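Local coordinates for fanconi-associated nuclease 1 homolog (Pseudomonas aeruginosa, PDB 5Y7Q), which belongs to the Fanconi-associated nuclease 1 family, with SAP-type and VRR-NUC domains, and is bound to nucleic acid in this model, at residues Ala241-Phe252 and Leu275-Phe286. Numbering follows the deposited sequence.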
ATOM      1  N   ALA A 241       4.139   0.556 -19.845  1.00 75.10           N
ATOM      2  CA  ALA A 241       4.910  -0.365 -19.023  1.00 67.10           C
ATOM      3  C   ALA A 241       4.220  -0.627 -17.699  1.00 70.48           C
ATOM      4  O   ALA A 241       4.148  -1.777 -17.258  1.00 78.76           O
ATOM      5  CB  ALA A 241       6.323   0.168 -18.798  1.00 61.90           C
ATOM      6  N   TYR A 242       3.736   0.428 -17.032  1.00 74.06           N
ATOM      7  CA  TYR A 242       2.992   0.240 -15.781  1.00 65.84           C
ATOM      8  C   TYR A 242       1.856  -0.747 -15.996  1.00 66.97           C
ATOM      9  O   TYR A 242       1.637  -1.653 -15.176  1.00 56.39           O
ATOM     10  CB  TYR A 242       2.449   1.588 -15.279  1.00 59.06           C
ATOM     11  CG  TYR A 242       2.042   1.668 -13.822  1.00 59.50           C
ATOM     12  CD1 TYR A 242       0.942   0.985 -13.344  1.00 60.16           C
ATOM     13  CD2 TYR A 242       2.752   2.462 -12.927  1.00 70.00           C
ATOM     14  CE1 TYR A 242       0.569   1.055 -12.002  1.00 66.31           C
ATOM     15  CE2 TYR A 242       2.391   2.543 -11.581  1.00 70.91           C
ATOM     16  CZ  TYR A 242       1.291   1.838 -11.123  1.00 75.36           C
ATOM     17  OH  TYR A 242       0.908   1.912  -9.787  1.00 84.77           O
ATOM     18  N   LEU A 243       1.148  -0.611 -17.131  1.00 63.75           N
ATOM     19  CA  LEU A 243       0.066  -1.538 -17.426  1.00 60.82           C
ATOM     20  C   LEU A 243       0.591  -2.947 -17.616  1.00 62.54           C
ATOM     21  O   LEU A 243      -0.063  -3.921 -17.214  1.00 75.16           O
ATOM     22  CB  LEU A 243      -0.703  -1.081 -18.653  1.00 67.38           C
ATOM     23  CG  LEU A 243      -1.582   0.121 -18.333  1.00 66.14           C
ATOM     24  CD1 LEU A 243      -2.166   0.687 -19.597  1.00 65.50           C
ATOM     25  CD2 LEU A 243      -2.665  -0.270 -17.333  1.00 61.77           C
ATOM     26  N   HIS A 244       1.775  -3.090 -18.207  1.00 62.06           N
ATOM     27  CA  HIS A 244       2.278  -4.441 -18.406  1.00 62.82           C
ATOM     28  C   HIS A 244       2.665  -5.095 -17.084  1.00 60.47           C
ATOM     29  O   HIS A 244       2.341  -6.262 -16.842  1.00 64.74           O
ATOM     30  CB  HIS A 244       3.452  -4.460 -19.359  1.00 64.16           C
ATOM     31  CG  HIS A 244       3.895  -5.847 -19.675  1.00 71.28           C
ATOM     32  ND1 HIS A 244       5.200  -6.267 -19.528  1.00 71.39           N
ATOM     33  CD2 HIS A 244       3.187  -6.932 -20.067  1.00 69.45           C
ATOM     34  CE1 HIS A 244       5.283  -7.545 -19.852  1.00 71.55           C
ATOM     35  NE2 HIS A 244       4.076  -7.973 -20.177  1.00 77.31           N
ATOM     36  N   LEU A 245       3.376  -4.377 -16.223  1.00 58.27           N
ATOM     37  CA  LEU A 245       3.709  -4.961 -14.936  1.00 56.42           C
ATOM     38  C   LEU A 245       2.446  -5.306 -14.188  1.00 57.33           C
ATOM     39  O   LEU A 245       2.280  -6.443 -13.736  1.00 67.20           O
ATOM     40  CB  LEU A 245       4.587  -4.017 -14.121  1.00 57.01           C
ATOM     41  CG  LEU A 245       5.882  -3.614 -14.831  1.00 57.98           C
ATOM     42  CD1 LEU A 245       6.678  -2.641 -13.985  1.00 55.43           C
ATOM     43  CD2 LEU A 245       6.693  -4.852 -15.155  1.00 61.35           C
ATOM     44  N   PHE A 246       1.507  -4.357 -14.111  1.00 59.04           N
ATOM     45  CA  PHE A 246       0.244  -4.603 -13.410  1.00 57.06           C
ATOM     46  C   PHE A 246      -0.408  -5.881 -13.906  1.00 61.00           C
ATOM     47  O   PHE A 246      -0.795  -6.747 -13.109  1.00 69.40           O
ATOM     48  CB  PHE A 246      -0.685  -3.410 -13.591  1.00 63.39           C
ATOM     49  CG  PHE A 246      -1.971  -3.506 -12.817  1.00 72.98           C
ATOM     50  CD1 PHE A 246      -3.076  -4.158 -13.346  1.00 72.24           C
ATOM     51  CD2 PHE A 246      -2.095  -2.899 -11.579  1.00 78.56           C
ATOM     52  CE1 PHE A 246      -4.263  -4.231 -12.639  1.00 68.27           C
ATOM     53  CE2 PHE A 246      -3.294  -2.975 -10.870  1.00 75.81           C
ATOM     54  CZ  PHE A 246      -4.370  -3.636 -11.402  1.00 66.39           C
ATOM     55  N   ASP A 247      -0.496  -6.029 -15.235  1.00 62.12           N
ATOM     56  CA  ASP A 247      -0.976  -7.273 -15.830  1.00 69.24           C
ATOM     57  C   ASP A 247      -0.210  -8.485 -15.296  1.00 67.81           C
ATOM     58  O   ASP A 247      -0.810  -9.511 -14.943  1.00 70.48           O
ATOM     59  CB  ASP A 247      -0.870  -7.183 -17.352  1.00 76.22           C
ATOM     60  CG  ASP A 247      -1.463  -8.397 -18.060  1.00 86.08           C
ATOM     61  OD1 ASP A 247      -2.592  -8.827 -17.701  1.00 81.09           O
ATOM     62  OD2 ASP A 247      -0.792  -8.915 -18.986  1.00 93.12           O
ATOM     63  N   CYS A 248       1.122  -8.380 -15.215  1.00 66.83           N
ATOM     64  CA  CYS A 248       1.914  -9.520 -14.763  1.00 67.37           C
ATOM     65  C   CYS A 248       1.557  -9.906 -13.339  1.00 67.11           C
ATOM     66  O   CYS A 248       1.360 -11.088 -13.042  1.00 69.93           O
ATOM     67  CB  CYS A 248       3.405  -9.219 -14.879  1.00 64.27           C
ATOM     68  SG  CYS A 248       4.036  -9.398 -16.553  1.00 77.41           S
ATOM     69  N   ARG A 249       1.466  -8.922 -12.443  1.00 71.76           N
ATOM     70  CA  ARG A 249       1.072  -9.215 -11.071  1.00 71.53           C
ATOM     71  C   ARG A 249      -0.280  -9.911 -11.035  1.00 80.65           C
ATOM     72  O   ARG A 249      -0.447 -10.905 -10.319  1.00 88.79           O
ATOM     73  CB  ARG A 249       1.052  -7.929 -10.248  1.00 72.26           C
ATOM     74  CG  ARG A 249       0.557  -8.088  -8.834  1.00 81.84           C
ATOM     75  CD  ARG A 249       0.717  -6.778  -8.070  1.00 97.01           C
ATOM     76  NE  ARG A 249       2.109  -6.307  -8.081  1.00119.54           N
ATOM     77  CZ  ARG A 249       2.961  -6.376  -7.052  1.00126.68           C
ATOM     78  NH1 ARG A 249       2.573  -6.894  -5.888  1.00128.89           N
ATOM     79  NH2 ARG A 249       4.208  -5.918  -7.186  1.00119.19           N
ATOM     80  N   GLN A 250      -1.242  -9.437 -11.836  1.00 82.80           N
ATOM     81  CA  GLN A 250      -2.541 -10.105 -11.912  1.00 94.18           C
ATOM     82  C   GLN A 250      -2.393 -11.587 -12.259  1.00 98.96           C
ATOM     83  O   GLN A 250      -2.848 -12.469 -11.513  1.00110.35           O
ATOM     84  CB  GLN A 250      -3.421  -9.403 -12.942  1.00105.37           C
ATOM     85  CG  GLN A 250      -3.723  -7.959 -12.608  1.00117.06           C
ATOM     86  CD  GLN A 250      -5.006  -7.804 -11.829  1.00128.91           C
ATOM     87  OE1 GLN A 250      -6.103  -7.922 -12.388  1.00136.76           O
ATOM     88  NE2 GLN A 250      -4.884  -7.540 -10.530  1.00124.66           N
ATOM     89  N   ARG A 251      -1.743 -11.881 -13.390  1.00 93.83           N
ATOM     90  CA  ARG A 251      -1.645 -13.272 -13.829  1.00 92.46           C
ATOM     91  C   ARG A 251      -0.910 -14.134 -12.806  1.00 88.59           C
ATOM     92  O   ARG A 251      -1.277 -15.296 -12.591  1.00 82.21           O
ATOM     93  CB  ARG A 251      -0.967 -13.349 -15.197  1.00 93.39           C
ATOM     94  CG  ARG A 251      -1.820 -12.850 -16.361  1.00 91.89           C
ATOM     95  CD  ARG A 251      -0.955 -12.286 -17.489  1.00 97.74           C
ATOM     96  NE  ARG A 251      -0.152 -13.310 -18.166  1.00108.29           N
ATOM     97  CZ  ARG A 251       0.887 -13.050 -18.963  1.00113.98           C
ATOM     98  NH1 ARG A 251       1.262 -11.796 -19.182  1.00111.77           N
ATOM     99  NH2 ARG A 251       1.558 -14.044 -19.538  1.00113.90           N
ATOM    100  N   PHE A 252       0.124 -13.584 -12.154  1.00 86.47           N
ATOM    101  CA  PHE A 252       0.804 -14.324 -11.091  1.00 91.94           C
ATOM    102  C   PHE A 252      -0.163 -14.662  -9.966  1.00100.07           C
ATOM    103  O   PHE A 252      -0.273 -15.823  -9.548  1.00102.09           O
ATOM    104  CB  PHE A 252       1.993 -13.522 -10.558  1.00 93.68           C
ATOM    105  CG  PHE A 252       2.650 -14.135  -9.343  1.00105.25           C
ATOM    106  CD1 PHE A 252       3.231 -15.396  -9.410  1.00112.07           C
ATOM    107  CD2 PHE A 252       2.698 -13.444  -8.136  1.00106.64           C
ATOM    108  CE1 PHE A 252       3.836 -15.959  -8.293  1.00112.37           C
ATOM    109  CE2 PHE A 252       3.306 -14.000  -7.016  1.00108.92           C
ATOM    110  CZ  PHE A 252       3.873 -15.257  -7.094  1.00111.99           C
ATOM    111  N   LEU A 275       9.396   3.434 -12.315  1.00 99.18           N
ATOM    112  CA  LEU A 275       8.868   2.240 -12.978  1.00 88.46           C
ATOM    113  C   LEU A 275       9.723   1.006 -12.681  1.00 95.52           C
ATOM    114  O   LEU A 275       9.193  -0.095 -12.448  1.00 96.06           O
ATOM    115  CB  LEU A 275       8.809   2.504 -14.478  1.00 83.17           C
ATOM    116  CG  LEU A 275       7.756   1.872 -15.379  1.00 77.87           C
ATOM    117  CD1 LEU A 275       6.381   1.973 -14.769  1.00 65.57           C
ATOM    118  CD2 LEU A 275       7.792   2.597 -16.712  1.00 75.47           C
ATOM    119  N   GLU A 276      11.056   1.179 -12.690  1.00 95.50           N
ATOM    120  CA  GLU A 276      11.982   0.106 -12.333  1.00 87.16           C
ATOM    121  C   GLU A 276      11.766  -0.360 -10.897  1.00 81.78           C
ATOM    122  O   GLU A 276      12.056  -1.517 -10.566  1.00 79.54           O
ATOM    123  CB  GLU A 276      13.423   0.584 -12.548  1.00 97.30           C
ATOM    124  CG  GLU A 276      14.530  -0.415 -12.197  1.00106.76           C
ATOM    125  CD  GLU A 276      14.606  -1.608 -13.146  1.00112.50           C
ATOM    126  OE1 GLU A 276      13.862  -1.628 -14.146  1.00109.76           O
ATOM    127  OE2 GLU A 276      15.412  -2.530 -12.886  1.00114.32           O
ATOM    128  N   GLY A 277      11.241   0.516 -10.037  1.00 78.64           N
ATOM    129  CA  GLY A 277      10.812   0.071  -8.721  1.00 65.70           C
ATOM    130  C   GLY A 277       9.709  -0.966  -8.790  1.00 71.43           C
ATOM    131  O   GLY A 277       9.786  -2.016  -8.153  1.00 83.42           O
ATOM    132  N   ARG A 278       8.664  -0.684  -9.569  1.00 78.36           N
ATOM    133  CA  ARG A 278       7.576  -1.645  -9.744  1.00 79.25           C
ATOM    134  C   ARG A 278       8.093  -2.972 -10.287  1.00 66.73           C
ATOM    135  O   ARG A 278       7.748  -4.049  -9.775  1.00 64.84           O
ATOM    136  CB  ARG A 278       6.526  -1.072 -10.693  1.00 82.97           C
ATOM    137  CG  ARG A 278       6.283   0.423 -10.557  1.00 83.98           C
ATOM    138  CD  ARG A 278       5.048   0.689  -9.725  1.00 81.67           C
ATOM    139  NE  ARG A 278       4.004  -0.265 -10.051  1.00 81.40           N
ATOM    140  CZ  ARG A 278       2.975  -0.523  -9.263  1.00 82.71           C
ATOM    141  NH1 ARG A 278       2.867   0.120  -8.110  1.00 80.06           N
ATOM    142  NH2 ARG A 278       2.063  -1.421  -9.633  1.00 89.38           N
ATOM    143  N   ARG A 279       8.910  -2.917 -11.341  1.00 64.25           N
ATOM    144  CA  ARG A 279       9.437  -4.157 -11.903  1.00 67.93           C
ATOM    145  C   ARG A 279      10.196  -4.944 -10.856  1.00 69.08           C
ATOM    146  O   ARG A 279      10.002  -6.161 -10.693  1.00 60.41           O
ATOM    147  CB  ARG A 279      10.376  -3.869 -13.063  1.00 62.36           C
ATOM    148  CG  ARG A 279      11.131  -5.106 -13.475  1.00 61.49           C
ATOM    149  CD  ARG A 279      11.851  -4.916 -14.774  1.00 73.71           C
ATOM    150  NE  ARG A 279      13.243  -4.589 -14.518  1.00 81.23           N
ATOM    151  CZ  ARG A 279      14.210  -5.499 -14.486  1.00 81.76           C
ATOM    152  NH1 ARG A 279      15.462  -5.125 -14.240  1.00 83.50           N
ATOM    153  NH2 ARG A 279      13.918  -6.781 -14.711  1.00 68.55           N
ATOM    154  N   VAL A 280      11.071  -4.249 -10.143  1.00 77.70           N
ATOM    155  CA  VAL A 280      11.996  -4.883  -9.216  1.00 78.82           C
ATOM    156  C   VAL A 280      11.236  -5.497  -8.037  1.00 70.96           C
ATOM    157  O   VAL A 280      11.559  -6.603  -7.573  1.00 63.44           O
ATOM    158  CB  VAL A 280      13.044  -3.825  -8.808  1.00 80.23           C
ATOM    159  CG1 VAL A 280      12.874  -3.353  -7.359  1.00 82.64           C
ATOM    160  CG2 VAL A 280      14.461  -4.275  -9.169  1.00 76.31           C
ATOM    161  N   LYS A 281      10.170  -4.824  -7.585  1.00 63.95           N
ATOM    162  CA  LYS A 281       9.292  -5.418  -6.587  1.00 65.89           C
ATOM    163  C   LYS A 281       8.689  -6.713  -7.111  1.00 66.79           C
ATOM    164  O   LYS A 281       8.649  -7.731  -6.402  1.00 66.29           O
ATOM    165  CB  LYS A 281       8.195  -4.420  -6.195  1.00 64.65           C
ATOM    166  CG  LYS A 281       7.256  -4.927  -5.096  1.00 73.70           C
ATOM    167  CD  LYS A 281       6.172  -3.899  -4.723  1.00 87.02           C
ATOM    168  CE  LYS A 281       5.298  -4.372  -3.538  1.00 96.82           C
ATOM    169  NZ  LYS A 281       4.070  -3.528  -3.333  1.00100.33           N
ATOM    170  N   LEU A 282       8.248  -6.702  -8.370  1.00 62.04           N
ATOM    171  CA  LEU A 282       7.582  -7.877  -8.916  1.00 66.55           C
ATOM    172  C   LEU A 282       8.528  -9.073  -8.966  1.00 63.69           C
ATOM    173  O   LEU A 282       8.188 -10.174  -8.511  1.00 66.73           O
ATOM    174  CB  LEU A 282       7.044  -7.528 -10.293  1.00 71.12           C
ATOM    175  CG  LEU A 282       6.121  -8.450 -11.030  1.00 68.38           C
ATOM    176  CD1 LEU A 282       4.830  -8.500 -10.298  1.00 71.66           C
ATOM    177  CD2 LEU A 282       5.945  -7.842 -12.388  1.00 68.19           C
ATOM    178  N   LEU A 283       9.729  -8.871  -9.510  1.00 63.48           N
ATOM    179  CA  LEU A 283      10.761  -9.901  -9.431  1.00 69.70           C
ATOM    180  C   LEU A 283      10.904 -10.429  -8.012  1.00 69.88           C
ATOM    181  O   LEU A 283      10.960 -11.648  -7.788  1.00 72.88           O
ATOM    182  CB  LEU A 283      12.101  -9.349  -9.904  1.00 70.14           C
ATOM    183  CG  LEU A 283      12.167  -9.187 -11.408  1.00 74.49           C
ATOM    184  CD1 LEU A 283      13.521  -8.615 -11.767  1.00 87.04           C
ATOM    185  CD2 LEU A 283      11.948 -10.527 -12.070  1.00 64.42           C
ATOM    186  N   PHE A 284      10.972  -9.517  -7.039  1.00 69.28           N
ATOM    187  CA  PHE A 284      11.100  -9.927  -5.642  1.00 69.89           C
ATOM    188  C   PHE A 284      10.026 -10.952  -5.273  1.00 71.81           C
ATOM    189  O   PHE A 284      10.339 -12.068  -4.837  1.00 79.02           O
ATOM    190  CB  PHE A 284      11.035  -8.683  -4.740  1.00 74.41           C
ATOM    191  CG  PHE A 284      11.482  -8.912  -3.316  1.00 70.67           C
ATOM    192  CD1 PHE A 284      12.822  -8.945  -2.996  1.00 78.30           C
ATOM    193  CD2 PHE A 284      10.553  -9.049  -2.296  1.00 64.89           C
ATOM    194  CE1 PHE A 284      13.224  -9.149  -1.692  1.00 88.74           C
ATOM    195  CE2 PHE A 284      10.944  -9.255  -0.996  1.00 73.02           C
ATOM    196  CZ  PHE A 284      12.277  -9.305  -0.687  1.00 86.99           C
ATOM    197  N   GLN A 285       8.751 -10.612  -5.488  1.00 60.88           N
ATOM    198  CA  GLN A 285       7.699 -11.540  -5.087  1.00 66.86           C
ATOM    199  C   GLN A 285       7.807 -12.864  -5.837  1.00 76.24           C
ATOM    200  O   GLN A 285       7.565 -13.935  -5.257  1.00 78.29           O
ATOM    201  CB  GLN A 285       6.333 -10.908  -5.302  1.00 76.82           C
ATOM    202  CG  GLN A 285       6.315  -9.452  -4.923  1.00 83.77           C
ATOM    203  CD  GLN A 285       5.089  -9.065  -4.137  1.00 94.07           C
ATOM    204  OE1 GLN A 285       4.745  -7.888  -4.067  1.00 90.03           O
ATOM    205  NE2 GLN A 285       4.419 -10.056  -3.533  1.00101.71           N
ATOM    206  N   PHE A 286       8.168 -12.814  -7.127  1.00 73.51           N
ATOM    207  CA  PHE A 286       8.406 -14.057  -7.861  1.00 71.29           C
ATOM    208  C   PHE A 286       9.386 -14.933  -7.101  1.00 76.41           C
ATOM    209  O   PHE A 286       9.139 -16.127  -6.874  1.00 73.86           O
ATOM    210  CB  PHE A 286       8.950 -13.774  -9.261  1.00 66.95           C
ATOM    211  CG  PHE A 286       7.943 -13.208 -10.204  1.00 72.96           C
ATOM    212  CD1 PHE A 286       6.631 -13.025  -9.816  1.00 72.41           C
ATOM    213  CD2 PHE A 286       8.313 -12.867 -11.499  1.00 80.19           C
ATOM    214  CE1 PHE A 286       5.713 -12.510 -10.696  1.00 78.19           C
ATOM    215  CE2 PHE A 286       7.402 -12.348 -12.386  1.00 75.16           C
ATOM    216  CZ  PHE A 286       6.097 -12.169 -11.983  1.00 80.54           C
TER
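Leu245 fits as a knob into a hole formed by Leu275, Arg278, Arg279 and Leu282. Its CD1 lies 3.6 Å from Arg278 CB, and its CD2 faces CD2 of Leu282. That same Leu282 methyl also meets Cys248 CB, while Leu282 CD1 packs on Arg249 CB. Ala241 CB meets Leu275 CD2 at 3.5 Å. The helix segments run nearly parallel, inclined by 16° with axes 10.1 Å apart.

A cation-pi stack lies along one side of this apolar strip and an aromatic pair closes its far end. The Arg278 guanidinium lies flat on the Tyr242 ring, with planes 15° apart and centres 4.1 Å apart. Bends at chi2 (-99°) and chi3 carry the arginine chain across to one face of the ring. Phe286 turns its edge, through CE1, to the face of Phe252, with centroids 5.1 Å apart. The intervening helix 258-264 packs on both phenylalanines through Leu258.

One hydrogen bond links the segments. Arg249 NH1 donates to Gln285 OE1 at 3.0 Å, approaching from above the amide's carbonyl plane. Arg249 NH2 also touches the aliphatic chain of Lys281.

The contact thus joins helices 236-253 and 273-292 by an apolar strip together with two arginines that pack against the partner helix. It comes within about 7 Å of the bound nucleic acid, between nearest atoms. Arg249, Arg278 and Lys281 bring positive charge to one side, and this may suit the nearby nucleic acid.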